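Local coordinates for transcriptional regulator, LacI family (Lactobacillus brevis, PDB 3JY6), which probably acts as a DNA-binding transcription factor of the LacI family, recognising regulatory DNA near the genes it controls, at the interface of chains A and B. Sequence-based numbering; all coordinates share one arbitrary frame. Chains: chain A/B, Transcriptional regulator, LacI family.

Contact 1: the interface of chains A and B. Residues chain A 16-18, 23, 44, 46; chain B 20, 23-24, 26-27, 42.
A:Ile17 forms the apolar centre of this contact between chains A and B. Its CG1 takes the crowded position between the backbone N and the carbonyl carbon (chi1 55°). The chain then runs extended, so the CD1 methyl is pushed against helix 20-33 of chain B. A:Ile17 CD1 stands at the edge of the B:Phe26 ring, 3.6 Å from B:Phe26 CD2. The two side chains cross at about a right angle. CB of B:Leu42 lies over the centre of one face of the ring, which probably helps to fix it. A:Ile17 CD1 also packs on the main chain, 3.3 Å from B:Thr23 O. A:Thr23 CG2 and B:Thr23 CG2 meet at 4.0 Å, a loose methyl-to-methyl contact between equivalent residues.

The polar rim is built around B:Lys27. Its chain is extended up to CE and bends at chi4 (-68°), which turns the ammonium into a cluster of chain A oxygens. B:Lys27 NZ donates to A:Asn46 OD1 at 2.6 Å, from above the amide plane. B:Lys27 NZ also donates to A:Asp44 OD2 at 3.0 Å, on the syn lone pair, and this pair is a salt bridge. A third bond runs from B:Lys27 NZ to A:Asn16 OD1 at 3.1 Å, again from above the plane. A:Asn16 OD1 is shared: A:Asp18 N bonds to it at 2.9 Å and so holds the amide in place. A:Asp44 OD1, in turn, accepts A:Ile17 N. A:Asp18 OD2 adds a longer salt bridge to NZ. A:Asp18 OD1 and B:Glu24 OE2 lie 3.2 Å apart with nearly parallel carboxylates. Both can only accept if ionised, so the pair would probably be unfavourable unless one is protonated; the nearby lysine probably eases the charge.

Chain A contributes the loop after strand 9-14 and the end of strand 39-44 with the turn beyond it. Chain B presents one side of helix 20-33, backed by strand 39-44. All belong to the periplasmic-binding-protein fold.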
# COMPACT_ATOMS: atom_id res chain seq x y z
N ASN A 16 -7.99 6.32 -1.36
CA ASN A 16 -7.53 5.23 -2.23
C ASN A 16 -6.62 4.31 -1.42
O ASN A 16 -5.62 4.75 -0.86
CB ASN A 16 -6.77 5.81 -3.42
CG ASN A 16 -6.50 4.77 -4.51
OD1 ASN A 16 -6.40 3.57 -4.23
ND2 ASN A 16 -6.38 5.24 -5.74
N ILE A 17 -6.95 3.03 -1.34
CA ILE A 17 -6.10 2.14 -0.57
C ILE A 17 -4.71 1.92 -1.16
O ILE A 17 -3.85 1.36 -0.49
CB ILE A 17 -6.77 0.77 -0.32
CG1 ILE A 17 -7.19 0.12 -1.64
CG2 ILE A 17 -7.95 0.94 0.63
CD1 ILE A 17 -7.65 -1.30 -1.45
N ASP A 18 -4.48 2.36 -2.39
CA ASP A 18 -3.14 2.22 -2.99
C ASP A 18 -2.16 3.15 -2.30
O ASP A 18 -0.95 2.97 -2.42
CB ASP A 18 -3.14 2.56 -4.47
CG ASP A 18 -3.86 1.53 -5.30
OD1 ASP A 18 -3.66 0.31 -5.07
OD2 ASP A 18 -4.62 1.95 -6.21
N THR A 23 -3.48 3.13 4.20
CA THR A 23 -3.38 1.86 4.90
C THR A 23 -2.77 2.03 6.27
O THR A 23 -3.15 1.34 7.19
CB THR A 23 -2.60 0.83 4.09
OG1 THR A 23 -1.33 1.37 3.70
CG2 THR A 23 -3.39 0.43 2.86
N ASP A 44 -12.76 1.52 0.49
CA ASP A 44 -11.94 2.16 -0.53
C ASP A 44 -12.78 3.02 -1.49
O ASP A 44 -13.56 2.50 -2.28
CB ASP A 44 -11.17 1.06 -1.28
CG ASP A 44 -10.39 1.58 -2.48
OD1 ASP A 44 -9.82 2.69 -2.41
OD2 ASP A 44 -10.33 0.83 -3.48
N ASN A 46 -11.64 4.54 -3.87
CA ASN A 46 -11.04 4.29 -5.18
C ASN A 46 -11.04 5.54 -6.07
O ASN A 46 -11.26 5.46 -7.27
CB ASN A 46 -11.80 3.14 -5.84
CG ASN A 46 -11.03 2.49 -6.99
OD1 ASN A 46 -9.80 2.58 -7.07
ND2 ASN A 46 -11.76 1.82 -7.87
N TYR B 20 1.18 -4.26 -1.42
CA TYR B 20 0.49 -3.87 -2.65
C TYR B 20 -0.35 -5.06 -3.16
O TYR B 20 -1.43 -4.87 -3.71
CB TYR B 20 1.50 -3.49 -3.73
CG TYR B 20 0.91 -3.08 -5.07
CD1 TYR B 20 0.31 -1.83 -5.24
CD2 TYR B 20 1.01 -3.92 -6.17
CE1 TYR B 20 -0.17 -1.42 -6.49
CE2 TYR B 20 0.53 -3.52 -7.42
CZ TYR B 20 -0.06 -2.28 -7.57
OH TYR B 20 -0.55 -1.91 -8.81
N THR B 23 -3.78 -4.83 -1.36
CA THR B 23 -4.65 -3.72 -1.72
C THR B 23 -5.15 -3.90 -3.15
O THR B 23 -6.28 -3.55 -3.46
CB THR B 23 -3.94 -2.36 -1.57
OG1 THR B 23 -2.81 -2.31 -2.45
CG2 THR B 23 -3.45 -2.17 -0.14
N GLU B 24 -4.30 -4.47 -4.01
CA GLU B 24 -4.67 -4.71 -5.41
C GLU B 24 -5.65 -5.88 -5.49
O GLU B 24 -6.58 -5.87 -6.31
CB GLU B 24 -3.44 -5.04 -6.26
CG GLU B 24 -2.76 -3.84 -6.84
CD GLU B 24 -3.67 -3.02 -7.73
OE1 GLU B 24 -4.11 -3.52 -8.78
OE2 GLU B 24 -3.95 -1.86 -7.39
N PHE B 26 -7.76 -6.68 -3.19
CA PHE B 26 -9.03 -6.13 -2.73
C PHE B 26 -9.74 -5.34 -3.83
O PHE B 26 -10.97 -5.40 -3.95
CB PHE B 26 -8.86 -5.24 -1.50
CG PHE B 26 -10.16 -4.72 -0.96
CD1 PHE B 26 -11.09 -5.58 -0.38
CD2 PHE B 26 -10.51 -3.38 -1.11
CE1 PHE B 26 -12.35 -5.12 0.04
CE2 PHE B 26 -11.77 -2.91 -0.70
CZ PHE B 26 -12.69 -3.78 -0.12
N LYS B 27 -8.99 -4.58 -4.62
CA LYS B 27 -9.59 -3.80 -5.69
C LYS B 27 -10.22 -4.73 -6.73
O LYS B 27 -11.19 -4.36 -7.40
CB LYS B 27 -8.54 -2.88 -6.34
CG LYS B 27 -8.25 -1.64 -5.52
CD LYS B 27 -7.19 -0.76 -6.17
CE LYS B 27 -6.97 0.52 -5.39
NZ LYS B 27 -8.16 1.41 -5.46
N LEU B 42 -12.68 -4.32 3.79
CA LEU B 42 -11.33 -4.79 4.07
C LEU B 42 -10.92 -4.81 5.55
O LEU B 42 -11.20 -3.88 6.30
CB LEU B 42 -10.35 -3.95 3.25
CG LEU B 42 -8.88 -4.30 3.12
CD1 LEU B 42 -8.67 -5.72 2.62
CD2 LEU B 42 -8.25 -3.32 2.14

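Contact 2: the interface of chains A and B. Residues chain A 194-195, 198-199, 202, 225; chain B 198, 201-202, 221, 224-225.
This patch joins two periplasmic-binding-protein folds of the LacI family, with the segment at B:Phe221 to B:Met225 lying against helices 190-196 and 198-202 of chain A. B:Met225 lies across A:Ile202 and A:Pro198. Its CG is anti to the carbonyl carbon (chi1 -79°). B:Met225 CB meets the methyl A:Ile202 CD1 at 3.6 Å, the two side chains crossing at about a right angle. B:Met225 CG packs on A:Pro198 CB at 3.7 Å. B:Met225 SD touches A:Ile202 CD1 again and lies 3.9 Å from A:Met225 CE. At the tip, the chain bends at chi3 (-110°) and B:Met225 CE turns back to its own chain, 3.5 Å from B:Pro198 CG.

A:Met225 approaches from the other chain. It is bent at chi2 and chi3, which brings the methyl A:Met225 CE to B:Pro198 CB at 3.3 Å and to B:Ile202 CD1 at 3.4 Å. Both contacts are tight. A:Ile202 and B:Ile202 cross at about a right angle through their CG1 atoms.

The polar edge is A:Asn199. A:Asn199 ND2 donates to the main-chain B:Arg224 O at 2.4 Å, from above the carbonyl plane and with a bent bond. OD1 of the same amide is also very close to that oxygen, where both can only accept, so the amide is probably imprecisely placed. An alanine here would remove the amide and would probably loosen the hold on the main chain between B:Arg224 and B:Met225. The A:Glu195 and B:Arg224 side chains cross obliquely, with the carboxylate nearly parallel to the guanidinium and OE2 over its face near the rim. Their charged atoms are not in contact, though their opposite charges may attract.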
# COMPACT_ATOMS: atom_id res chain seq x y z
N LEU A 194 7.45 8.61 -5.85
CA LEU A 194 7.76 7.20 -6.09
C LEU A 194 7.83 6.84 -7.56
O LEU A 194 8.60 5.98 -7.95
CB LEU A 194 6.71 6.29 -5.41
CG LEU A 194 6.49 6.41 -3.90
CD1 LEU A 194 5.28 5.59 -3.50
CD2 LEU A 194 7.72 5.95 -3.16
N GLU A 195 7.02 7.50 -8.38
CA GLU A 195 7.00 7.20 -9.80
C GLU A 195 8.09 7.87 -10.64
O GLU A 195 8.67 7.22 -11.52
CB GLU A 195 5.63 7.55 -10.39
CG GLU A 195 5.42 7.01 -11.80
CD GLU A 195 4.07 7.39 -12.38
OE1 GLU A 195 3.09 7.49 -11.61
OE2 GLU A 195 3.99 7.57 -13.61
N PRO A 198 13.01 7.99 -8.76
CA PRO A 198 14.03 6.93 -8.84
C PRO A 198 14.93 6.95 -10.08
O PRO A 198 16.14 6.78 -9.96
CB PRO A 198 13.20 5.66 -8.73
CG PRO A 198 12.16 6.05 -7.74
CD PRO A 198 11.74 7.44 -8.25
N ASN A 199 14.36 7.14 -11.27
CA ASN A 199 15.17 7.17 -12.48
C ASN A 199 16.04 8.42 -12.56
O ASN A 199 17.09 8.42 -13.19
CB ASN A 199 14.30 7.05 -13.73
CG ASN A 199 13.92 5.61 -14.04
OD1 ASN A 199 14.03 5.16 -15.18
ND2 ASN A 199 13.47 4.88 -13.02
N ILE A 202 18.96 7.46 -10.55
CA ILE A 202 19.75 6.46 -11.24
C ILE A 202 20.41 7.03 -12.50
O ILE A 202 21.50 6.60 -12.87
CB ILE A 202 18.88 5.23 -11.56
CG1 ILE A 202 18.58 4.49 -10.25
CG2 ILE A 202 19.57 4.32 -12.56
CD1 ILE A 202 17.50 3.43 -10.34
N MET A 225 17.49 5.50 -0.56
CA MET A 225 17.94 5.55 -1.96
C MET A 225 19.34 6.13 -2.10
O MET A 225 20.27 5.39 -2.40
CB MET A 225 16.92 6.17 -2.94
CG MET A 225 15.76 5.21 -3.29
SD MET A 225 15.36 4.99 -5.02
CE MET A 225 16.55 3.88 -5.50
N PRO B 198 16.98 -1.50 -5.01
CA PRO B 198 17.23 -0.15 -5.52
C PRO B 198 18.67 0.32 -5.27
O PRO B 198 19.39 0.67 -6.20
CB PRO B 198 16.20 0.69 -4.75
CG PRO B 198 15.07 -0.27 -4.56
CD PRO B 198 15.79 -1.53 -4.14
N ILE B 201 21.23 -1.16 -7.29
CA ILE B 201 21.24 -0.69 -8.68
C ILE B 201 22.11 0.57 -8.74
O ILE B 201 22.95 0.71 -9.62
CB ILE B 201 19.82 -0.37 -9.21
CG1 ILE B 201 19.02 -1.66 -9.40
CG2 ILE B 201 19.91 0.38 -10.53
CD1 ILE B 201 17.56 -1.46 -9.73
N ILE B 202 21.90 1.47 -7.79
CA ILE B 202 22.68 2.70 -7.74
C ILE B 202 24.17 2.44 -7.47
O ILE B 202 25.03 3.01 -8.14
CB ILE B 202 22.13 3.66 -6.67
CG1 ILE B 202 20.67 3.99 -7.00
CG2 ILE B 202 22.96 4.95 -6.64
CD1 ILE B 202 19.85 4.39 -5.83
N PHE B 221 5.90 0.75 -10.48
CA PHE B 221 7.04 1.64 -10.34
C PHE B 221 8.47 1.04 -10.08
O PHE B 221 9.41 1.82 -10.08
CB PHE B 221 6.67 2.74 -9.31
CG PHE B 221 6.87 2.34 -7.88
CD1 PHE B 221 8.14 2.03 -7.43
CD2 PHE B 221 5.79 2.18 -7.01
CE1 PHE B 221 8.39 1.51 -6.14
CE2 PHE B 221 6.01 1.65 -5.70
CZ PHE B 221 7.33 1.32 -5.27
N ARG B 224 10.44 0.58 -13.70
CA ARG B 224 10.96 1.69 -14.41
C ARG B 224 12.32 2.17 -13.95
O ARG B 224 12.85 3.09 -14.56
CB ARG B 224 9.90 2.79 -14.43
CG ARG B 224 8.87 2.71 -13.33
CD ARG B 224 8.01 3.96 -13.36
NE ARG B 224 7.17 4.03 -14.55
CZ ARG B 224 5.86 3.79 -14.55
NH1 ARG B 224 5.25 3.48 -13.42
NH2 ARG B 224 5.17 3.87 -15.68
N MET B 225 12.91 1.56 -12.93
CA MET B 225 14.24 2.00 -12.49
C MET B 225 15.31 1.54 -13.49
O MET B 225 15.10 0.62 -14.28
CB MET B 225 14.58 1.45 -11.10
CG MET B 225 13.93 2.23 -9.95
SD MET B 225 14.75 1.98 -8.35
CE MET B 225 13.55 1.02 -7.48

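Contacts 1 and 2 belong to the same two-fold interface, and the centres of their C-alpha atoms lie about 23 Å apart. They share no residues. Contact 1 uses segments from early in the chain, around helix 20-34 and strand 39-44. Contact 2 uses late segments: helices 190-196 and 198-202 of chain A, helix 190-203 of chain B and the stretch up to residue 225 in both. The patches thus use early and late parts of each chain within one interface. Each has a twin with the chains exchanged. Such spacing is likely to resist rocking of one subunit on the other, in keeping with the dimers usual in LacI-family regulators.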